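Local coordinates for HD-GYP domain-containing protein (PDB 3TM8) that binds a pair of iron ions as an unconventional HD-GYP protein and probably belongs to the cyclic-di-GMP phosphodiesterases, at residues S210-N215 with P223-L228; K230-E235 with Q256-I261; V250-G255 with D273-A278; N262-K267 with V310-L315. All blocks are in the same frame, centred on the assembly; numbering follows the deposited sequence. Where two conformers were deposited one is given.

In the fold
All four contacts lie in the helical HD domain. Interactions 2 and 3 are buried, whereas interactions 1 and 4 lie at the surface. Interactions 1 and 2 share helix 223-240: its start packs on the preceding loop through leucine methyls and a water, and the following part supplies an iron ligand. Helix 248-256 carries one side of interaction 3 and leads directly into the metal-binding loop of interaction 2; these two contacts are joined by a hydrogen bond from Asp-275 N to Gln-256 OE1. Further along that loop, interaction 4 ties it to the segment before the last helix by a lysine-threonine bond. Chemistry changes from metal coordination at the site to polar and apolar packing around it.

Interaction 1 of 4, residues S210-N215 with P223-L228; sequences SPLNLN and PEDLAL
Leu-212 and Asp-225 mark the closest approach of the two backbones, with their CA atoms 6.5 Å apart. Segment 210-215 is an irregular loop, while 223-228 forms the start of helix 223-240. No direct hydrogen bond crosses between them. The loop holds its own shape with two small turns: Ser-210 OG accepts from Leu-212 N in an ST turn, and Asn-213 OD1 accepts from Asn-215 N in an Asx turn, with the donor lying above the amide carbonyl plane.

Leu-212 reaches the helix with two parts of its side chain. With CG anti to the backbone N (chi1 180°), methyl CD1 is carried against Asp-225, 3.6 Å from its CG and 3.7 Å from its CB, an apolar contact with the carbon end of the aspartate. Nearer the backbone, Leu-212 CB lies 4.0 Å from Leu-228 CD2. That same leucine methyl also meets the ring of Pro-211 obliquely, at 3.8 Å from CG, and touches Ser-210 OG. One branch of Leu-228 therefore serves three consecutive loop residues.

The polar link is indirect. A water accepts from Asn-213 N at 2.9 Å and donates to Asp-225 OD2 at 2.7 Å. Gln-216 NE2 also bonds to this carboxylate oxygen, while Asp-225 N is bonded to Ser-222 OG at the start of the helix. The side chain of Leu-212 is about 6 Å from that of the iron ligand His-232. The chemistry implies a helix start fastened to the loop by leucine methyl packing and, beside it, a single water bridging Asn-213 N to the Asp-225 carboxylate.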
loop_
_atom_site.group_PDB
_atom_site.type_symbol
_atom_site.label_atom_id
_atom_site.label_comp_id
_atom_site.label_asym_id
_atom_site.label_seq_id
_atom_site.Cartn_x
_atom_site.Cartn_y
_atom_site.Cartn_z
ATOM N N SER A 210 6.505 14.126 -3.139
ATOM C CA SER A 210 7.100 14.990 -2.134
ATOM C C SER A 210 8.620 14.815 -2.124
ATOM O O SER A 210 9.118 13.719 -2.380
ATOM C CB SER A 210 6.537 14.632 -0.760
ATOM O OG SER A 210 7.279 15.274 0.257
ATOM N N PRO A 211 9.365 15.891 -1.807
ATOM C CA PRO A 211 10.824 15.767 -1.736
ATOM C C PRO A 211 11.272 15.144 -0.423
ATOM O O PRO A 211 12.456 14.883 -0.236
ATOM C CB PRO A 211 11.303 17.221 -1.812
ATOM C CG PRO A 211 10.176 18.008 -1.237
ATOM C CD PRO A 211 8.913 17.282 -1.641
ATOM N N LEU A 212 10.331 14.906 0.483
ATOM C CA LEU A 212 10.669 14.352 1.781
ATOM C C LEU A 212 11.156 12.913 1.675
ATOM O O LEU A 212 10.529 12.089 1.013
ATOM C CB LEU A 212 9.445 14.404 2.700
ATOM C CG LEU A 212 9.598 13.862 4.123
ATOM C CD1 LEU A 212 10.622 14.661 4.924
ATOM C CD2 LEU A 212 8.250 13.882 4.819
ATOM N N ASN A 213 12.258 12.607 2.350
ATOM C CA ASN A 213 12.679 11.221 2.534
ATOM C C ASN A 213 11.925 10.629 3.720
ATOM O O ASN A 213 12.172 11.005 4.862
ATOM C CB ASN A 213 14.189 11.144 2.779
ATOM C CG ASN A 213 14.672 9.729 3.067
ATOM O OD1 ASN A 213 13.939 8.757 2.893
ATOM N ND2 ASN A 213 15.926 9.611 3.494
ATOM N N LEU A 214 10.995 9.719 3.440
ATOM C CA LEU A 214 10.161 9.149 4.495
ATOM C C LEU A 214 10.911 8.146 5.348
ATOM O O LEU A 214 10.506 7.838 6.463
ATOM C CB LEU A 214 8.934 8.460 3.903
ATOM C CG LEU A 214 7.933 9.387 3.225
ATOM C CD1 LEU A 214 6.799 8.572 2.647
ATOM C CD2 LEU A 214 7.414 10.426 4.207
ATOM N N ASN A 215 12.002 7.627 4.804
ATOM C CA ASN A 215 12.761 6.569 5.447
ATOM C C ASN A 215 13.722 7.128 6.494
ATOM O O ASN A 215 14.938 6.940 6.414
ATOM C CB ASN A 215 13.500 5.759 4.378
ATOM C CG ASN A 215 14.121 4.487 4.920
ATOM O OD1 ASN A 215 15.232 4.114 4.531
ATOM N ND2 ASN A 215 13.413 3.814 5.815
ATOM N N PRO A 223 13.963 20.209 11.438
ATOM C CA PRO A 223 12.725 20.977 11.610
ATOM C C PRO A 223 12.006 21.192 10.278
ATOM O O PRO A 223 10.781 21.115 10.220
ATOM C CB PRO A 223 13.213 22.313 12.189
ATOM C CG PRO A 223 14.704 22.320 11.988
ATOM C CD PRO A 223 15.125 20.894 12.028
ATOM N N GLU A 224 12.768 21.447 9.220
ATOM C CA GLU A 224 12.193 21.647 7.897
ATOM C C GLU A 224 11.476 20.397 7.382
ATOM O O GLU A 224 10.378 20.479 6.819
ATOM C CB GLU A 224 13.276 22.072 6.904
ATOM C CG GLU A 224 13.864 23.452 7.166
ATOM C CD GLU A 224 15.026 23.440 8.152
ATOM O OE1 GLU A 224 15.359 22.364 8.693
ATOM O OE2 GLU A 224 15.614 24.517 8.383
ATOM N N ASP A 225 12.102 19.240 7.565
ATOM C CA ASP A 225 11.507 17.990 7.109
ATOM C C ASP A 225 10.243 17.670 7.899
ATOM O O ASP A 225 9.239 17.228 7.336
ATOM C CB ASP A 225 12.511 16.840 7.218
ATOM C CG ASP A 225 13.397 16.720 5.992
ATOM O OD1 ASP A 225 13.320 17.597 5.107
ATOM O OD2 ASP A 225 14.171 15.742 5.917
ATOM N N LEU A 226 10.288 17.888 9.207
ATOM C CA LEU A 226 9.128 17.606 10.041
ATOM C C LEU A 226 7.959 18.505 9.675
ATOM O O LEU A 226 6.807 18.067 9.634
ATOM C CB LEU A 226 9.463 17.773 11.519
ATOM C CG LEU A 226 8.326 17.436 12.485
ATOM C CD1 LEU A 226 7.916 15.977 12.351
ATOM C CD2 LEU A 226 8.742 17.763 13.914
ATOM N N ALA A 227 8.255 19.772 9.412
ATOM C CA ALA A 227 7.220 20.723 9.038
ATOM C C ALA A 227 6.558 20.280 7.739
ATOM O O ALA A 227 5.336 20.347 7.596
ATOM C CB ALA A 227 7.810 22.121 8.896
ATOM N N LEU A 228 7.366 19.829 6.788
ATOM C CA LEU A 228 6.835 19.342 5.521
ATOM C C LEU A 228 5.967 18.109 5.771
ATOM O O LEU A 228 4.848 18.017 5.281
ATOM C CB LEU A 228 7.976 19.019 4.554
ATOM C CG LEU A 228 7.595 18.541 3.152
ATOM C CD1 LEU A 228 6.657 19.528 2.467
ATOM C CD2 LEU A 228 8.854 18.320 2.327
HETATM O O HOH W 1 14.069 14.590 3.434
#

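Interaction 2 of 4, residues K230-E235 with Q256-I261; sequences KKHPIE and QHEETI. With FE (Fe (III) ion), chain E.
The His-232 imidazole has Glu-258 OE2 and His-257 NE2 at its edge, close to its plane. Over one face lies its neighbour Pro-233, whose CD sits 3.2 Å above the plane near the rim; the ring also stacks with that of His-207. The two histidine rings meet rim to rim, with planes at 51°, and the Glu-258 carboxylate is turned 73° from the ring of His-232.

An iron (III) ion explains these close approaches. His-232 NE2, His-257 NE2 and Glu-258 OE2 each bind it at 2.2 Å, and water 2 at 1.9 Å. Asp-204, which binds the neighbouring iron as well, is another ligand. This is one half of the dinuclear iron centre of an HD-GYP domain, with helix 223-240 giving one histidine and the loop after helix 248-256 giving a histidine and a glutamate in succession.

Both imidazoles are fixed from behind: ND1 of His-232 bonds to Trp-229 O and ND1 of His-257 to Ile-253 O, leaving each NE2 turned to the metal. Glu-258 bends at chi2 (-63°) to bring OE2 to the iron, and its CG packs 3.5 Å from Pro-233 CG, the two side chains crossing nearly at right angles.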
loop_
_atom_site.group_PDB
_atom_site.type_symbol
_atom_site.label_atom_id
_atom_site.label_comp_id
_atom_site.label_asym_id
_atom_site.label_seq_id
_atom_site.Cartn_x
_atom_site.Cartn_y
_atom_site.Cartn_z
ATOM N N LYS A 230 4.281 17.262 8.396
ATOM C CA LYS A 230 3.006 17.562 9.046
ATOM C C LYS A 230 1.915 18.020 8.078
ATOM O O LYS A 230 0.730 17.912 8.387
ATOM C CB LYS A 230 3.180 18.589 10.168
ATOM C CG LYS A 230 3.865 18.022 11.401
ATOM C CD LYS A 230 4.030 19.075 12.487
ATOM C CE LYS A 230 4.766 18.506 13.690
ATOM N NZ LYS A 230 5.085 19.559 14.691
ATOM N N LYS A 231 2.313 18.547 6.925
ATOM C CA LYS A 231 1.345 19.026 5.938
ATOM C C LYS A 231 0.631 17.922 5.149
ATOM O O LYS A 231 -0.425 18.166 4.559
ATOM C CB LYS A 231 2.024 19.977 4.951
ATOM C CG LYS A 231 2.588 21.243 5.589
ATOM C CD LYS A 231 3.301 22.110 4.556
ATOM C CE LYS A 231 3.579 23.517 5.075
ATOM N NZ LYS A 231 4.471 23.541 6.269
ATOM N N HIS A 232 1.197 16.720 5.106
ATOM C CA HIS A 232 0.709 15.743 4.122
ATOM C C HIS A 232 -0.765 15.295 4.247
ATOM O O HIS A 232 -1.444 15.150 3.229
ATOM C CB HIS A 232 1.678 14.557 3.934
ATOM C CG HIS A 232 1.544 13.473 4.956
ATOM N ND1 HIS A 232 2.197 13.511 6.168
ATOM C CD2 HIS A 232 0.882 12.292 4.921
ATOM C CE1 HIS A 232 1.918 12.412 6.849
ATOM N NE2 HIS A 232 1.115 11.660 6.119
ATOM N N PRO A 233 -1.271 15.072 5.473
ATOM C CA PRO A 233 -2.680 14.657 5.513
ATOM C C PRO A 233 -3.599 15.803 5.103
ATOM O O PRO A 233 -4.613 15.586 4.447
ATOM C CB PRO A 233 -2.925 14.300 6.983
ATOM C CG PRO A 233 -1.608 14.377 7.664
ATOM C CD PRO A 233 -0.642 15.115 6.803
ATOM N N ILE A 234 -3.233 17.015 5.498
ATOM C CA ILE A 234 -4.026 18.198 5.193
ATOM C C ILE A 234 -4.064 18.445 3.691
ATOM O O ILE A 234 -5.135 18.620 3.107
ATOM C CB ILE A 234 -3.466 19.442 5.918
ATOM C CG1 ILE A 234 -3.528 19.232 7.434
ATOM C CG2 ILE A 234 -4.233 20.693 5.506
ATOM C CD1 ILE A 234 -2.827 20.308 8.244
ATOM N N GLU A 235 -2.889 18.441 3.068
ATOM C CA GLU A 235 -2.789 18.651 1.630
ATOM C C GLU A 235 -3.436 17.517 0.846
ATOM O O GLU A 235 -4.145 17.756 -0.133
ATOM C CB GLU A 235 -1.332 18.830 1.207
ATOM C CG GLU A 235 -0.747 20.165 1.628
ATOM C CD GLU A 235 0.608 20.428 1.010
ATOM O OE1 GLU A 235 1.161 19.505 0.377
ATOM O OE2 GLU A 235 1.116 21.557 1.156
ATOM N N GLN A 256 -7.191 12.325 8.174
ATOM C CA GLN A 256 -7.180 12.169 9.636
ATOM C C GLN A 256 -6.223 11.097 10.151
ATOM O O GLN A 256 -6.136 10.872 11.358
ATOM C CB GLN A 256 -8.590 11.866 10.172
ATOM C CG GLN A 256 -9.636 12.906 9.848
ATOM C CD GLN A 256 -11.026 12.467 10.299
ATOM O OE1 GLN A 256 -11.189 11.406 10.902
ATOM N NE2 GLN A 256 -12.033 13.280 10.004
ATOM N N HIS A 257 -5.520 10.417 9.253
ATOM C CA HIS A 257 -4.787 9.225 9.672
ATOM C C HIS A 257 -3.545 9.517 10.516
ATOM O O HIS A 257 -2.949 8.589 11.052
ATOM C CB HIS A 257 -4.382 8.392 8.460
ATOM C CG HIS A 257 -3.264 9.005 7.672
ATOM N ND1 HIS A 257 -3.476 9.847 6.601
ATOM C CD2 HIS A 257 -1.920 8.938 7.834
ATOM C CE1 HIS A 257 -2.311 10.255 6.124
ATOM N NE2 HIS A 257 -1.351 9.721 6.857
ATOM N N GLU A 258 -3.131 10.783 10.602
ATOM C CA GLU A 258 -2.016 11.151 11.481
ATOM C C GLU A 258 -2.512 11.699 12.817
ATOM O O GLU A 258 -1.718 12.113 13.663
ATOM C CB GLU A 258 -1.089 12.169 10.821
ATOM C CG GLU A 258 -0.400 11.660 9.567
ATOM C CD GLU A 258 0.539 10.484 9.804
ATOM O OE1 GLU A 258 0.758 10.076 10.963
ATOM O OE2 GLU A 258 1.071 9.969 8.806
ATOM N N GLU A 259 -3.825 11.708 13.015
ATOM C CA GLU A 259 -4.379 12.195 14.266
ATOM C C GLU A 259 -4.204 11.145 15.349
ATOM O O GLU A 259 -4.186 9.946 15.069
ATOM C CB GLU A 259 -5.846 12.589 14.094
ATOM C CG GLU A 259 -6.050 13.722 13.097
ATOM C CD GLU A 259 -5.059 14.867 13.294
ATOM O OE1 GLU A 259 -5.068 15.493 14.379
ATOM O OE2 GLU A 259 -4.275 15.149 12.362
ATOM N N THR A 260 -4.059 11.609 16.586
ATOM C CA THR A 260 -3.839 10.728 17.722
ATOM C C THR A 260 -4.958 10.957 18.720
ATOM O O THR A 260 -5.596 12.009 18.710
ATOM C CB THR A 260 -2.474 11.002 18.383
ATOM O OG1 THR A 260 -2.424 12.363 18.825
ATOM C CG2 THR A 260 -1.348 10.764 17.390
ATOM N N ILE A 261 -5.209 9.983 19.582
ATOM C CA ILE A 261 -6.419 10.057 20.380
ATOM C C ILE A 261 -6.348 11.176 21.412
ATOM O O ILE A 261 -7.378 11.638 21.892
ATOM C CB ILE A 261 -6.826 8.692 21.003
ATOM C CG1 ILE A 261 -5.781 8.189 22.006
ATOM C CG2 ILE A 261 -7.097 7.667 19.913
ATOM C CD1 ILE A 261 -6.207 6.917 22.744
HETATM FE FE FE E . 0.843 9.559 6.649
HETATM O O HOH W 2 0.710 7.717 7.194
#

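Interaction 3 of 4, residues V250-G255 with D273-A278; sequences VINIIG and DMDPLA
Asp-275 is the first residue of 273-278 to meet helix 248-256, and it does so through a direct bond: Asn-252 ND2 donates to Asp-275 OD2 at 3.0 Å, almost perfectly straight at 177°. The acceptor lies in the plane of the asparagine amide, and the bond uses the anti lone pair of OD2, away from the other oxygen. Amide and carboxylate are themselves turned 72° from each other. A chi1 of -175° turns the carboxylate away from the backbone N and sets it between two donors: OD2 takes the asparagine N-H, and OD1 accepts from Leu-277 N at 2.9 Å as the N-cap of the helix that starts next. The other end of the amide is also occupied, since Asn-252 OD1 bonds to Gln-248 NE2, and Asp-275 N is held by Gln-256 OE1.

Further on, Leu-277 offers its CB to Ile-253 CD1, a loose apolar contact at 4.4 Å. Ala-278 then brings the backbones close, its CA 4.7 Å from that of Ile-253. The small methyl permits this: Ala-278 CB lies 4.2 Å from Ile-253 CG1 and 4.1 Å from Asn-252 O. Ile-253 also touches Val-281 one turn along.

A capped helix start laid against a neighbouring helix in this way joins two elements of the HD domain that both lead to the irons: helix 248-256 runs into the ligand His-257, and helix 276-293 carries the ligand Asn-285.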
loop_
_atom_site.group_PDB
_atom_site.type_symbol
_atom_site.label_atom_id
_atom_site.label_comp_id
_atom_site.label_asym_id
_atom_site.label_seq_id
_atom_site.Cartn_x
_atom_site.Cartn_y
_atom_site.Cartn_z
ATOM N N VAL A 250 -13.003 7.579 2.780
ATOM C CA VAL A 250 -11.664 7.604 2.200
ATOM C C VAL A 250 -11.019 8.985 2.389
ATOM O O VAL A 250 -9.854 9.090 2.783
ATOM C CB VAL A 250 -11.729 7.201 0.713
ATOM C CG1 VAL A 250 -10.378 7.381 0.048
ATOM C CG2 VAL A 250 -12.221 5.754 0.588
ATOM N N ILE A 251 -11.783 10.039 2.119
ATOM C CA ILE A 251 -11.325 11.400 2.383
ATOM C C ILE A 251 -10.956 11.564 3.856
ATOM O O ILE A 251 -9.928 12.146 4.184
ATOM C CB ILE A 251 -12.395 12.448 1.995
ATOM C CG1 ILE A 251 -12.665 12.399 0.485
ATOM C CG2 ILE A 251 -11.973 13.854 2.445
ATOM C CD1 ILE A 251 -13.998 13.029 0.084
ATOM N N ASN A 252 -11.801 11.052 4.748
ATOM C CA ASN A 252 -11.506 11.137 6.175
ATOM C C ASN A 252 -10.212 10.438 6.546
ATOM O O ASN A 252 -9.431 10.953 7.334
ATOM C CB ASN A 252 -12.640 10.544 7.005
ATOM C CG ASN A 252 -13.902 11.372 6.940
ATOM O OD1 ASN A 252 -13.881 12.525 6.500
ATOM N ND2 ASN A 252 -15.014 10.790 7.382
ATOM N N ILE A 253 -9.989 9.252 5.994
ATOM C CA ILE A 253 -8.772 8.514 6.300
ATOM C C ILE A 253 -7.535 9.250 5.763
ATOM O O ILE A 253 -6.529 9.395 6.461
ATOM C CB ILE A 253 -8.859 7.072 5.793
ATOM C CG1 ILE A 253 -9.872 6.292 6.641
ATOM C CG2 ILE A 253 -7.493 6.400 5.826
ATOM C CD1 ILE A 253 -10.298 4.970 6.014
ATOM N N ILE A 254 -7.610 9.744 4.535
ATOM C CA ILE A 254 -6.493 10.502 3.986
ATOM C C ILE A 254 -6.141 11.696 4.886
ATOM O O ILE A 254 -4.962 11.941 5.191
ATOM C CB ILE A 254 -6.786 10.942 2.536
ATOM C CG1 ILE A 254 -6.782 9.716 1.623
ATOM C CG2 ILE A 254 -5.755 11.965 2.064
ATOM C CD1 ILE A 254 -7.340 9.974 0.241
ATOM N N GLY A 255 -7.165 12.412 5.341
ATOM C CA GLY A 255 -6.958 13.620 6.117
ATOM C C GLY A 255 -6.714 13.429 7.601
ATOM O O GLY A 255 -6.101 14.290 8.228
ATOM N N ASP A 273 -13.513 13.309 17.784
ATOM C CA ASP A 273 -13.669 14.184 16.623
ATOM C C ASP A 273 -13.435 13.443 15.309
ATOM O O ASP A 273 -13.620 14.006 14.228
ATOM C CB ASP A 273 -12.678 15.352 16.697
ATOM C CG ASP A 273 -12.714 16.074 18.029
ATOM O OD1 ASP A 273 -13.820 16.398 18.511
ATOM O OD2 ASP A 273 -11.626 16.322 18.592
ATOM N N MET A 274 -13.017 12.187 15.403
ATOM C CA MET A 274 -12.525 11.463 14.236
ATOM C C MET A 274 -13.464 10.392 13.717
ATOM O O MET A 274 -14.268 9.840 14.460
ATOM C CB MET A 274 -11.203 10.791 14.572
ATOM C CG MET A 274 -10.025 11.715 14.631
ATOM S SD MET A 274 -8.621 10.750 15.153
ATOM C CE MET A 274 -8.318 9.761 13.684
ATOM N N ASP A 275 -13.326 10.079 12.434
ATOM C CA ASP A 275 -13.958 8.904 11.860
ATOM C C ASP A 275 -13.313 7.699 12.545
ATOM O O ASP A 275 -12.091 7.569 12.546
ATOM C CB ASP A 275 -13.689 8.881 10.349
ATOM C CG ASP A 275 -14.414 7.766 9.629
ATOM O OD1 ASP A 275 -14.551 6.668 10.207
ATOM O OD2 ASP A 275 -14.836 7.990 8.470
ATOM N N PRO A 276 -14.120 6.821 13.157
ATOM C CA PRO A 276 -13.546 5.665 13.854
ATOM C C PRO A 276 -12.638 4.828 12.949
ATOM O O PRO A 276 -11.660 4.250 13.424
ATOM C CB PRO A 276 -14.781 4.860 14.284
ATOM C CG PRO A 276 -15.899 5.367 13.429
ATOM C CD PRO A 276 -15.592 6.808 13.188
ATOM N N LEU A 277 -12.945 4.769 11.658
ATOM C CA LEU A 277 -12.106 3.991 10.757
ATOM C C LEU A 277 -10.730 4.636 10.561
ATOM O O LEU A 277 -9.740 3.936 10.336
ATOM C CB LEU A 277 -12.815 3.747 9.420
ATOM C CG LEU A 277 -14.089 2.896 9.527
ATOM C CD1 LEU A 277 -14.791 2.821 8.181
ATOM C CD2 LEU A 277 -13.773 1.500 10.046
ATOM N N ALA A 278 -10.666 5.964 10.660
ATOM C CA ALA A 278 -9.378 6.655 10.591
ATOM C C ALA A 278 -8.524 6.392 11.834
ATOM O O ALA A 278 -7.302 6.381 11.752
ATOM C CB ALA A 278 -9.556 8.156 10.362
#

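Interaction 4 of 4, residues N262-K267 with V310-L315; sequences NGTGPK and VGKHPL
Asn-262 and Lys-312 bring two irregular loops together, their CA atoms 5.7 Å apart, and backbone bonding between Lys-312 and Ile-261 holds the two loops side by side just ahead of this point.

Gly-311 O sits over the face of the Asn-262 amide, 3.2 Å from CG. It is also 3.2 Å from Asn-262 ND2, but above the amide plane, where the N-H does not point, and no hydrogen bond forms. Asn-262 CG lies between the backbone N and the carbonyl carbon (chi1 61°), which turns the amide toward the other loop and brings ND2 to 3.6 Å from Lys-312 CA. This is polar packing.

The bond that does form is made by the lysine. Lys-312 runs extended until a turn at chi4 (-70°) swings NZ to Thr-264 OG1, to which it donates at 2.8 Å; the two side chains cross at about a right angle.

The side chain of Lys-312 is about 9 Å from that of the iron ligand Glu-258. One lysine ammonium bonded to a threonine hydroxyl, itself paired with Thr-260 OG1, thus fastens the loop that follows His-257 and Glu-258 to the segment leading into helix 315-325, by polar contacts at the surface.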
loop_
_atom_site.group_PDB
_atom_site.type_symbol
_atom_site.label_atom_id
_atom_site.label_comp_id
_atom_site.label_asym_id
_atom_site.label_seq_id
_atom_site.Cartn_x
_atom_site.Cartn_y
_atom_site.Cartn_z
ATOM N N ASN A 262 -5.136 11.627 21.718
ATOM C CA ASN A 262 -4.954 12.717 22.672
ATOM C C ASN A 262 -4.689 14.075 22.015
ATOM O O ASN A 262 -4.223 15.002 22.667
ATOM C CB ASN A 262 -3.884 12.371 23.723
ATOM C CG ASN A 262 -2.514 12.109 23.122
ATOM O OD1 ASN A 262 -1.497 12.205 23.811
ATOM N ND2 ASN A 262 -2.476 11.778 21.840
ATOM N N GLY A 263 -4.990 14.181 20.724
ATOM C CA GLY A 263 -5.007 15.466 20.043
ATOM C C GLY A 263 -3.673 16.082 19.663
ATOM O O GLY A 263 -3.578 17.301 19.492
ATOM N N THR A 264 -2.646 15.252 19.504
ATOM C CA THR A 264 -1.305 15.758 19.205
ATOM C C THR A 264 -0.943 15.731 17.712
ATOM O O THR A 264 0.138 16.171 17.325
ATOM C CB THR A 264 -0.216 15.015 20.015
ATOM O OG1 THR A 264 -0.164 13.641 19.617
ATOM C CG2 THR A 264 -0.508 15.099 21.510
ATOM N N GLY A 265 -1.849 15.229 16.877
ATOM C CA GLY A 265 -1.595 15.147 15.447
ATOM C C GLY A 265 -1.719 16.489 14.751
ATOM O O GLY A 265 -2.090 17.486 15.373
ATOM N N PRO A 266 -1.406 16.526 13.445
ATOM C CA PRO A 266 -1.373 17.775 12.671
ATOM C C PRO A 266 -2.672 18.588 12.708
ATOM O O PRO A 266 -2.608 19.821 12.665
ATOM C CB PRO A 266 -1.093 17.289 11.247
ATOM C CG PRO A 266 -0.347 16.015 11.431
ATOM C CD PRO A 266 -0.949 15.373 12.649
ATOM N N LYS A 267 -3.823 17.922 12.778
ATOM C CA LYS A 267 -5.113 18.620 12.812
ATOM C C LYS A 267 -5.616 18.875 14.234
ATOM O O LYS A 267 -6.615 19.567 14.427
ATOM C CB LYS A 267 -6.177 17.845 12.026
ATOM C CG LYS A 267 -6.015 17.878 10.508
ATOM C CD LYS A 267 -7.122 17.075 9.830
ATOM C CE LYS A 267 -7.098 17.233 8.313
ATOM N NZ LYS A 267 -7.585 18.572 7.872
ATOM N N VAL A 310 3.285 8.188 23.650
ATOM C CA VAL A 310 2.390 8.034 24.792
ATOM C C VAL A 310 0.987 8.567 24.526
ATOM O O VAL A 310 0.810 9.733 24.166
ATOM C CB VAL A 310 2.955 8.729 26.049
ATOM C CG1 VAL A 310 2.045 8.480 27.251
ATOM C CG2 VAL A 310 4.371 8.245 26.336
ATOM N N GLY A 311 -0.004 7.696 24.697
ATOM C CA GLY A 311 -1.395 8.099 24.658
ATOM C C GLY A 311 -1.917 8.404 23.270
ATOM O O GLY A 311 -3.022 8.921 23.110
ATOM N N LYS A 312 -1.127 8.085 22.255
ATOM C CA LYS A 312 -1.474 8.496 20.913
ATOM C C LYS A 312 -2.473 7.561 20.258
ATOM O O LYS A 312 -3.255 8.003 19.427
ATOM C CB LYS A 312 -0.223 8.649 20.045
ATOM C CG LYS A 312 0.694 9.773 20.499
ATOM C CD LYS A 312 1.811 9.999 19.492
ATOM C CE LYS A 312 2.840 10.996 20.005
ATOM N NZ LYS A 312 2.301 12.379 20.058
ATOM N N HIS A 313 -2.456 6.277 20.633
ATOM C CA HIS A 313 -3.333 5.291 19.988
ATOM C C HIS A 313 -3.986 4.389 21.016
ATOM O O HIS A 313 -3.415 4.148 22.073
ATOM C CB HIS A 313 -2.553 4.437 18.991
ATOM C CG HIS A 313 -1.759 5.246 18.019
ATOM N ND1 HIS A 313 -2.315 5.813 16.891
ATOM C CD2 HIS A 313 -0.452 5.602 18.016
ATOM C CE1 HIS A 313 -1.380 6.473 16.228
ATOM N NE2 HIS A 313 -0.245 6.369 16.897
ATOM N N PRO A 314 -5.180 3.869 20.704
ATOM C CA PRO A 314 -5.838 3.017 21.701
ATOM C C PRO A 314 -4.999 1.783 22.004
ATOM O O PRO A 314 -4.517 1.108 21.087
ATOM C CB PRO A 314 -7.139 2.602 21.007
ATOM C CG PRO A 314 -7.358 3.647 19.946
ATOM C CD PRO A 314 -5.976 3.995 19.470
ATOM N N LEU A 315 -4.841 1.469 23.286
ATOM C CA LEU A 315 -4.041 0.317 23.659
ATOM C C LEU A 315 -4.567 -0.954 22.990
ATOM O O LEU A 315 -3.781 -1.802 22.576
ATOM C CB LEU A 315 -3.984 0.146 25.180
ATOM C CG LEU A 315 -3.212 -1.066 25.707
ATOM C CD1 LEU A 315 -1.733 -1.023 25.293
ATOM C CD2 LEU A 315 -3.374 -1.197 27.224
#